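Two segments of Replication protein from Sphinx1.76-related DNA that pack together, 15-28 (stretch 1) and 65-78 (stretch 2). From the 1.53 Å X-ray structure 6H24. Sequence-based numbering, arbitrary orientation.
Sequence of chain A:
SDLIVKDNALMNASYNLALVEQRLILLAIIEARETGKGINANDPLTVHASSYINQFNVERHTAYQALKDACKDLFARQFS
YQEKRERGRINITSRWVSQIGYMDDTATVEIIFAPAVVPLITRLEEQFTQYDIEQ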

# COMPACT_ATOMS: atom_id res chain seq x y z
N TYR A 15 18.30 5.34 0.40
CA TYR A 15 19.62 4.80 0.07
C TYR A 15 19.59 3.31 -0.23
O TYR A 15 20.54 2.80 -0.83
CB TYR A 15 20.61 5.04 1.22
CG TYR A 15 20.89 6.49 1.58
CD1 TYR A 15 20.82 7.49 0.62
CD2 TYR A 15 21.23 6.84 2.87
CE1 TYR A 15 21.10 8.81 0.95
CE2 TYR A 15 21.50 8.15 3.21
CZ TYR A 15 21.43 9.13 2.25
OH TYR A 15 21.71 10.43 2.61
N ASN A 16 18.55 2.60 0.20
CA ASN A 16 18.50 1.16 0.01
C ASN A 16 17.99 0.78 -1.37
O ASN A 16 18.20 -0.36 -1.80
CB ASN A 16 17.58 0.51 1.05
CG ASN A 16 17.92 0.92 2.46
OD1 ASN A 16 19.09 1.07 2.81
ND2 ASN A 16 16.89 1.11 3.28
N LEU A 17 17.32 1.70 -2.07
CA LEU A 17 16.78 1.38 -3.38
C LEU A 17 17.91 1.21 -4.38
O LEU A 17 18.87 1.99 -4.40
CB LEU A 17 15.85 2.50 -3.86
CG LEU A 17 14.39 2.47 -3.42
CD1 LEU A 17 14.28 2.34 -1.91
CD2 LEU A 17 13.67 3.71 -3.94
N ALA A 18 17.79 0.20 -5.24
CA ALA A 18 18.68 0.08 -6.38
C ALA A 18 18.46 1.22 -7.37
O ALA A 18 17.42 1.89 -7.37
CB ALA A 18 18.47 -1.27 -7.07
N LEU A 19 19.48 1.44 -8.21
CA LEU A 19 19.38 2.51 -9.21
C LEU A 19 18.13 2.35 -10.07
O LEU A 19 17.45 3.33 -10.37
CB LEU A 19 20.64 2.52 -10.08
CG LEU A 19 20.70 3.57 -11.19
CD1 LEU A 19 20.62 4.98 -10.64
CD2 LEU A 19 21.97 3.38 -12.02
N VAL A 20 17.81 1.12 -10.48
CA VAL A 20 16.66 0.94 -11.36
C VAL A 20 15.37 1.33 -10.64
O VAL A 20 14.43 1.82 -11.27
CB VAL A 20 16.59 -0.50 -11.89
CG1 VAL A 20 16.41 -1.50 -10.75
CG2 VAL A 20 15.47 -0.61 -12.92
N GLU A 21 15.31 1.11 -9.33
CA GLU A 21 14.12 1.51 -8.57
C GLU A 21 14.03 3.03 -8.47
O GLU A 21 12.93 3.59 -8.55
CB GLU A 21 14.16 0.89 -7.18
CG GLU A 21 14.05 -0.62 -7.13
CD GLU A 21 14.30 -1.12 -5.72
OE1 GLU A 21 15.42 -1.58 -5.44
OE2 GLU A 21 13.37 -1.02 -4.89
N GLN A 22 15.17 3.69 -8.27
CA GLN A 22 15.19 5.15 -8.29
C GLN A 22 14.72 5.68 -9.63
O GLN A 22 13.95 6.65 -9.69
CB GLN A 22 16.60 5.65 -7.98
CG GLN A 22 17.10 5.24 -6.62
CD GLN A 22 18.46 5.83 -6.30
OE1 GLN A 22 19.01 6.61 -7.07
NE2 GLN A 22 19.00 5.45 -5.15
N ARG A 23 15.17 5.06 -10.72
CA ARG A 23 14.78 5.52 -12.05
C ARG A 23 13.32 5.20 -12.34
O ARG A 23 12.64 5.98 -13.01
CB ARG A 23 15.71 4.90 -13.09
CG ARG A 23 17.10 5.51 -13.04
CD ARG A 23 18.06 4.80 -13.96
NE ARG A 23 19.32 5.51 -14.10
CZ ARG A 23 20.38 5.02 -14.74
NH1 ARG A 23 20.32 3.80 -15.27
NH2 ARG A 23 21.49 5.73 -14.83
N LEU A 24 12.82 4.06 -11.85
CA LEU A 24 11.40 3.78 -11.98
C LEU A 24 10.58 4.92 -11.38
O LEU A 24 9.61 5.40 -11.99
CB LEU A 24 11.07 2.46 -11.29
CG LEU A 24 9.59 2.12 -11.11
CD1 LEU A 24 8.91 1.88 -12.44
CD2 LEU A 24 9.45 0.90 -10.22
N ILE A 25 10.95 5.36 -10.18
CA ILE A 25 10.22 6.45 -9.52
C ILE A 25 10.36 7.75 -10.31
O ILE A 25 9.37 8.45 -10.54
CB ILE A 25 10.70 6.60 -8.07
CG1 ILE A 25 10.23 5.41 -7.23
CG2 ILE A 25 10.20 7.91 -7.46
CD1 ILE A 25 10.86 5.34 -5.86
N LEU A 26 11.59 8.09 -10.72
CA LEU A 26 11.80 9.31 -11.49
C LEU A 26 10.98 9.29 -12.77
O LEU A 26 10.38 10.30 -13.16
CB LEU A 26 13.29 9.50 -11.80
N LEU A 27 10.95 8.14 -13.46
CA LEU A 27 10.21 8.05 -14.71
C LEU A 27 8.71 8.22 -14.49
O LEU A 27 8.03 8.84 -15.30
CB LEU A 27 10.50 6.72 -15.39
CG LEU A 27 11.92 6.53 -15.94
CD1 LEU A 27 12.13 5.06 -16.26
CD2 LEU A 27 12.16 7.40 -17.16
N ALA A 28 8.18 7.62 -13.41
CA ALA A 28 6.76 7.79 -13.12
C ALA A 28 6.43 9.27 -12.94
O ALA A 28 5.39 9.75 -13.41
CB ALA A 28 6.37 6.99 -11.88
N GLN A 65 12.24 -5.70 -18.72
CA GLN A 65 12.41 -6.66 -17.63
C GLN A 65 13.00 -5.97 -16.40
O GLN A 65 12.61 -6.28 -15.26
CB GLN A 65 13.29 -7.82 -18.06
CG GLN A 65 13.31 -8.98 -17.06
CD GLN A 65 11.95 -9.66 -16.94
OE1 GLN A 65 11.33 -10.03 -17.94
NE2 GLN A 65 11.47 -9.81 -15.71
N ALA A 66 13.95 -5.06 -16.61
CA ALA A 66 14.53 -4.32 -15.49
C ALA A 66 13.46 -3.55 -14.73
O ALA A 66 13.44 -3.56 -13.49
CB ALA A 66 15.61 -3.37 -16.00
N LEU A 67 12.57 -2.88 -15.45
CA LEU A 67 11.47 -2.16 -14.80
C LEU A 67 10.53 -3.11 -14.09
O LEU A 67 10.10 -2.86 -12.96
CB LEU A 67 10.71 -1.35 -15.84
CG LEU A 67 11.39 -0.14 -16.46
CD1 LEU A 67 10.44 0.41 -17.49
CD2 LEU A 67 11.72 0.90 -15.40
N LYS A 68 10.18 -4.22 -14.74
CA LYS A 68 9.30 -5.21 -14.13
C LYS A 68 9.89 -5.72 -12.82
O LYS A 68 9.19 -5.81 -11.80
CB LYS A 68 9.10 -6.35 -15.12
CG LYS A 68 8.03 -7.35 -14.79
CD LYS A 68 7.71 -8.15 -16.04
CE LYS A 68 6.99 -9.43 -15.71
NZ LYS A 68 6.79 -10.31 -16.90
N ASP A 69 11.18 -6.04 -12.82
CA ASP A 69 11.85 -6.51 -11.61
C ASP A 69 11.98 -5.41 -10.57
O ASP A 69 11.89 -5.67 -9.37
CB ASP A 69 13.22 -7.09 -11.96
CG ASP A 69 13.12 -8.42 -12.68
OD1 ASP A 69 14.04 -8.75 -13.46
OD2 ASP A 69 12.11 -9.13 -12.50
N ALA A 70 12.21 -4.16 -11.00
CA ALA A 70 12.31 -3.05 -10.06
C ALA A 70 10.98 -2.82 -9.34
O ALA A 70 10.97 -2.48 -8.15
CB ALA A 70 12.74 -1.78 -10.79
N CYS A 71 9.86 -2.98 -10.05
CA CYS A 71 8.55 -2.86 -9.42
C CYS A 71 8.42 -3.83 -8.25
O CYS A 71 8.00 -3.46 -7.15
CB CYS A 71 7.45 -3.11 -10.44
SG CYS A 71 7.15 -1.71 -11.55
N LYS A 72 8.78 -5.10 -8.48
CA LYS A 72 8.67 -6.09 -7.42
C LYS A 72 9.58 -5.74 -6.24
O LYS A 72 9.17 -5.86 -5.08
CB LYS A 72 9.02 -7.47 -7.97
N ASP A 73 10.81 -5.32 -6.52
CA ASP A 73 11.74 -5.00 -5.44
C ASP A 73 11.24 -3.81 -4.63
O ASP A 73 11.32 -3.81 -3.39
CB ASP A 73 13.12 -4.71 -6.03
CG ASP A 73 13.80 -5.96 -6.60
OD1 ASP A 73 13.24 -7.07 -6.46
OD2 ASP A 73 14.88 -5.82 -7.21
N LEU A 74 10.72 -2.78 -5.30
CA LEU A 74 10.21 -1.61 -4.60
C LEU A 74 8.97 -1.96 -3.78
O LEU A 74 8.79 -1.46 -2.66
CB LEU A 74 9.89 -0.51 -5.62
CG LEU A 74 9.35 0.80 -5.06
CD1 LEU A 74 10.34 1.38 -4.09
CD2 LEU A 74 9.06 1.80 -6.18
N PHE A 75 8.09 -2.79 -4.34
CA PHE A 75 6.88 -3.23 -3.66
C PHE A 75 7.19 -3.97 -2.36
O PHE A 75 6.39 -3.91 -1.42
CB PHE A 75 6.10 -4.09 -4.66
CG PHE A 75 4.77 -4.59 -4.18
CD1 PHE A 75 3.63 -3.82 -4.27
CD2 PHE A 75 4.66 -5.88 -3.69
CE1 PHE A 75 2.41 -4.31 -3.86
CE2 PHE A 75 3.44 -6.38 -3.27
CZ PHE A 75 2.31 -5.59 -3.36
N ALA A 76 8.35 -4.61 -2.26
CA ALA A 76 8.70 -5.35 -1.06
C ALA A 76 9.18 -4.47 0.09
O ALA A 76 9.27 -4.96 1.22
CB ALA A 76 9.79 -6.38 -1.38
N ARG A 77 9.48 -3.20 -0.16
CA ARG A 77 10.13 -2.36 0.84
C ARG A 77 9.12 -1.70 1.78
O ARG A 77 7.93 -1.57 1.48
CB ARG A 77 10.97 -1.30 0.15
CG ARG A 77 12.06 -1.89 -0.74
CD ARG A 77 13.04 -0.85 -1.20
NE ARG A 77 13.99 -1.41 -2.15
CZ ARG A 77 15.10 -2.04 -1.80
NH1 ARG A 77 15.41 -2.19 -0.52
NH2 ARG A 77 15.90 -2.54 -2.74
N GLN A 78 9.64 -1.26 2.93
CA GLN A 78 8.85 -0.55 3.94
C GLN A 78 9.77 0.42 4.67
O GLN A 78 11.00 0.27 4.66
CB GLN A 78 8.19 -1.53 4.92
CG GLN A 78 9.17 -2.37 5.73
CD GLN A 78 8.47 -3.37 6.65
OE1 GLN A 78 8.36 -3.16 7.85
NE2 GLN A 78 7.97 -4.46 6.07
O HOH W 1 14.39 -1.03 2.11
O HOH W 2 16.20 -3.67 -6.98

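Residues 19-28 form a helix preceded by a loop, with Ala18 at the N-cap position; the second stretch is helical from Gln65 and leaves the helix before Arg77. The two helix axes approach to 8.9 Å and cross almost perpendicularly, at -95°, so close backbone contact is confined to a short region. There the CA atoms of Glu21 and Ala70 lie 5.1 Å apart, whereas those of Leu24 and Leu67 are already 6.6 Å apart.

Ala70 points its CB toward the first stretch, and this small side chain meets Val20, with CG2 of Val20 3.7 Å from CB of Ala70. One turn further along, Leu24 (chi1 t, chi2 p) inserts as a knob among Leu67, Ala70, Cys71 and Leu74. Its CD2 lies 3.7 Å from SG of Cys71 and 4.2 Å from CD2 of Leu74, while its CD1 is 4.2 Å from CD2 of Leu67. Ile25 extends the apolar packing, its CG1 3.9 Å from CD2 of Leu74.

The polar part centres on Glu21 and Arg77, which form a two-pronged salt bridge. NE of Arg77 donates to OE2 of Glu21 at 2.8 Å and 176°, and NH2 of Arg77 donates to OE1 of Glu21 at 2.9 Å and 160°; the carboxylate thus meets the guanidinium at its edge. OE1 of Glu21 also accepts from the backbone N of Ala18 (3.0 Å, 160°), tying the start of the first helix to the same carboxylate. A water donates to OE1 of Glu21 at 2.7 Å and to OD2 of Asp73 at 2.5 Å, bridging two acids. By contrast, O of Asn16 lies over one guanidinium face, 3.3 Å from NH2 of Arg77, but the poor angle excludes a hydrogen bond. Leu17 packs along the arginine's aliphatic portion, its CD1 3.5 Å from CD of Arg77.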